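Local coordinates for desulfoferrodoxin (rbo) (Treponema pallidum subsp. pallidum str. Nichols, PDB 1Y07), which is a class III superoxide reductase that probably reduces superoxide at a mononuclear iron centre, at residues Pro52-His57 / Val61-Gly66. Numbering follows the deposited sequence.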
ATOM      1  N   PRO B  52       2.708  -3.734  17.360  1.00 18.31           N
ATOM      2  CA  PRO B  52       3.785  -4.242  16.515  1.00 18.05           C
ATOM      3  C   PRO B  52       5.157  -3.807  17.041  1.00 18.50           C
ATOM      4  O   PRO B  52       5.341  -2.642  17.442  1.00 18.63           O
ATOM      5  CB  PRO B  52       3.469  -3.659  15.104  1.00 18.48           C
ATOM      6  CG  PRO B  52       2.512  -2.639  15.288  1.00 18.70           C
ATOM      7  CD  PRO B  52       1.904  -2.734  16.648  1.00 17.77           C
ATOM      8  N   VAL B  53       6.068  -4.780  17.120  1.00 17.64           N
ATOM      9  CA  VAL B  53       7.454  -4.553  17.437  1.00 18.10           C
ATOM     10  C   VAL B  53       8.235  -4.553  16.141  1.00 18.28           C
ATOM     11  O   VAL B  53       8.147  -5.503  15.381  1.00 18.85           O
ATOM     12  CB  VAL B  53       8.002  -5.667  18.417  1.00 18.41           C
ATOM     13  CG1 VAL B  53       9.537  -5.654  18.518  1.00 19.87           C
ATOM     14  CG2 VAL B  53       7.370  -5.533  19.804  1.00 18.80           C
ATOM     15  N   VAL B  54       9.027  -3.502  15.927  1.00 19.08           N
ATOM     16  CA  VAL B  54       9.811  -3.319  14.710  1.00 19.55           C
ATOM     17  C   VAL B  54      11.295  -3.585  14.986  1.00 19.47           C
ATOM     18  O   VAL B  54      11.846  -3.108  15.966  1.00 19.13           O
ATOM     19  CB  VAL B  54       9.571  -1.875  14.107  1.00 19.74           C
ATOM     20  CG1 VAL B  54      10.357  -1.664  12.837  1.00 20.34           C
ATOM     21  CG2 VAL B  54       8.066  -1.652  13.868  1.00 19.52           C
ATOM     22  N   GLU B  55      11.925  -4.377  14.128  1.00 19.69           N
ATOM     23  CA  GLU B  55      13.326  -4.779  14.291  1.00 19.55           C
ATOM     24  C   GLU B  55      14.010  -4.642  12.943  1.00 19.92           C
ATOM     25  O   GLU B  55      13.724  -5.399  12.025  1.00 19.60           O
ATOM     26  CB  GLU B  55      13.430  -6.218  14.765  1.00 19.71           C
ATOM     27  CG  GLU B  55      12.895  -6.458  16.165  1.00 21.55           C
ATOM     28  CD  GLU B  55      13.068  -7.890  16.621  1.00 24.74           C
ATOM     29  OE1 GLU B  55      13.427  -8.772  15.789  1.00 26.69           O
ATOM     30  OE2 GLU B  55      12.844  -8.133  17.831  1.00 28.19           O
ATOM     31  N   VAL B  56      14.878  -3.648  12.830  1.00 19.67           N
ATOM     32  CA  VAL B  56      15.571  -3.366  11.594  1.00 19.44           C
ATOM     33  C   VAL B  56      16.937  -4.003  11.595  1.00 18.97           C
ATOM     34  O   VAL B  56      17.695  -3.990  12.606  1.00 19.49           O
ATOM     35  CB  VAL B  56      15.736  -1.864  11.360  1.00 19.85           C
ATOM     36  CG1 VAL B  56      16.433  -1.587  10.010  1.00 21.52           C
ATOM     37  CG2 VAL B  56      14.418  -1.168  11.443  1.00 20.96           C
ATOM     38  N   HIS B  57      17.264  -4.590  10.467  1.00 17.24           N
ATOM     39  CA  HIS B  57      18.601  -4.948  10.178  1.00 18.54           C
ATOM     40  C   HIS B  57      18.830  -4.564   8.732  1.00 17.02           C
ATOM     41  O   HIS B  57      18.297  -5.206   7.855  1.00 15.04           O
ATOM     42  CB  HIS B  57      18.741  -6.415  10.396  1.00 19.62           C
ATOM     43  CG  HIS B  57      19.536  -7.127   9.345  1.00 24.00           C
ATOM     44  ND1 HIS B  57      18.938  -8.006   8.466  1.00 26.76           N
ATOM     45  CD2 HIS B  57      20.883  -7.199   9.108  1.00 26.52           C
ATOM     46  CE1 HIS B  57      19.864  -8.528   7.686  1.00 29.15           C
ATOM     47  NE2 HIS B  57      21.055  -8.057   8.048  1.00 30.31           N
ATOM     48  N   VAL B  61      13.154  -5.044   7.540  1.00 17.61           N
ATOM     49  CA  VAL B  61      12.388  -4.618   8.711  1.00 16.98           C
ATOM     50  C   VAL B  61      11.478  -5.762   9.040  1.00 16.25           C
ATOM     51  O   VAL B  61      10.592  -6.104   8.241  1.00 15.56           O
ATOM     52  CB  VAL B  61      11.520  -3.386   8.377  1.00 17.14           C
ATOM     53  CG1 VAL B  61      10.600  -3.034   9.565  1.00 18.96           C
ATOM     54  CG2 VAL B  61      12.365  -2.184   7.952  1.00 17.42           C
ATOM     55  N   LYS B  62      11.677  -6.386  10.189  1.00 15.48           N
ATOM     56  CA  LYS B  62      10.833  -7.472  10.646  1.00 15.23           C
ATOM     57  C   LYS B  62       9.832  -6.868  11.588  1.00 15.48           C
ATOM     58  O   LYS B  62      10.202  -6.071  12.463  1.00 16.75           O
ATOM     59  CB  LYS B  62      11.660  -8.519  11.367  1.00 15.74           C
ATOM     60  CG  LYS B  62      10.934  -9.804  11.779  1.00 17.25           C
ATOM     61  CD  LYS B  62      11.816 -10.626  12.721  1.00 22.27           C
ATOM     62  CE  LYS B  62      12.247 -11.961  12.113  1.00 24.27           C
ATOM     63  NZ  LYS B  62      12.542 -12.960  13.204  1.00 27.06           N
ATOM     64  N   VAL B  63       8.574  -7.210  11.404  1.00 15.77           N
ATOM     65  CA  VAL B  63       7.529  -6.750  12.300  1.00 15.99           C
ATOM     66  C   VAL B  63       6.908  -7.926  13.040  1.00 16.11           C
ATOM     67  O   VAL B  63       6.440  -8.848  12.434  1.00 16.38           O
ATOM     68  CB  VAL B  63       6.424  -6.005  11.577  1.00 16.27           C
ATOM     69  CG1 VAL B  63       5.368  -5.596  12.591  1.00 16.12           C
ATOM     70  CG2 VAL B  63       7.022  -4.782  10.809  1.00 16.63           C
ATOM     71  N   LYS B  64       6.914  -7.884  14.373  1.00 17.83           N
ATOM     72  CA  LYS B  64       6.394  -8.991  15.197  1.00 18.84           C
ATOM     73  C   LYS B  64       5.194  -8.514  16.030  1.00 18.88           C
ATOM     74  O   LYS B  64       5.260  -7.428  16.595  1.00 19.48           O
ATOM     75  CB  LYS B  64       7.441  -9.515  16.190  1.00 20.25           C
ATOM     76  CG  LYS B  64       8.886  -9.701  15.696  1.00 21.36           C
ATOM     77  CD  LYS B  64       9.755 -10.187  16.861  1.00 24.67           C
ATOM     78  CE  LYS B  64       9.435 -11.616  17.191  1.00 27.54           C
ATOM     79  NZ  LYS B  64       9.262 -12.433  15.961  1.00 29.02           N
ATOM     80  N   VAL B  65       4.112  -9.291  16.065  1.00 19.00           N
ATOM     81  CA  VAL B  65       2.884  -8.850  16.717  1.00 20.03           C
ATOM     82  C   VAL B  65       2.813  -9.702  17.944  1.00 21.79           C
ATOM     83  O   VAL B  65       2.547 -10.915  17.880  1.00 19.98           O
ATOM     84  CB  VAL B  65       1.647  -8.884  15.785  1.00 20.28           C
ATOM     85  CG1 VAL B  65       0.381  -8.314  16.488  1.00 19.79           C
ATOM     86  CG2 VAL B  65       1.947  -8.041  14.564  1.00 20.64           C
ATOM     87  N   GLY B  66       3.061  -9.001  19.051  1.00 22.64           N
ATOM     88  CA  GLY B  66       3.822  -9.512  20.130  1.00 24.30           C
ATOM     89  C   GLY B  66       5.213  -8.976  20.451  1.00 24.92           C
ATOM     90  O   GLY B  66       6.208  -9.380  19.832  1.00 25.78           O
TER
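Val53 and Lys64 face each other as a hydrogen-bonded pair of an antiparallel hairpin, with Val53 N to Lys64 O at 2.8 Å, almost straight, and Lys64 N to Val53 O at 2.9 Å. Glu55 and Lys62 repeat the pattern two residues on, although the bond from Glu55 N to Lys62 O is more bent, at 151°. Between these pairs Val54 opposes Val63, and the CA of Val63 lies 3.4 Å from Val53 O in a CA-H...O contact.

On the face of Pro52, Val54, Val56, Val61 and Val63, contact is by aliphatic groups. A chi1 of -179° sets Val54 CG1 beside its own carbonyl carbon, where it meets Val61 CG1 diagonally at 3.6 Å, while CB of the Pro52 ring approaches Val63 CG1 at 3.7 Å. Pro52, Val61 and Val63 are buried, touching Ala115, Leu83 and Val81 of strands 78-85 and 112-119, whereas Val56 is exposed. Strand 52-57 edges a three-stranded sheet, with 60-65 between it and 101-105, stacked on the second sheet as a beta sandwich, consistent with the E-set clan.

The opposite face carries Val53 with Glu55, Lys62 and Lys64. Glu55 runs beside Lys62 and slants across Lys64, its carboxylate meeting their aliphatic parts; OE2 is 3.8 Å from Lys64 CD. The ammonium groups stay farther off, Glu55 OE1 lying 5.0 Å from Lys62 NZ. Bends at chi3 and chi4 turn the end of Lys64 away, and its NZ forms a salt bridge with Glu101.

Backbone bonds and methyl contacts between the valines therefore join the two strands, whereas Glu55 probably adds mainly longer-range electrostatic attraction to the lysines.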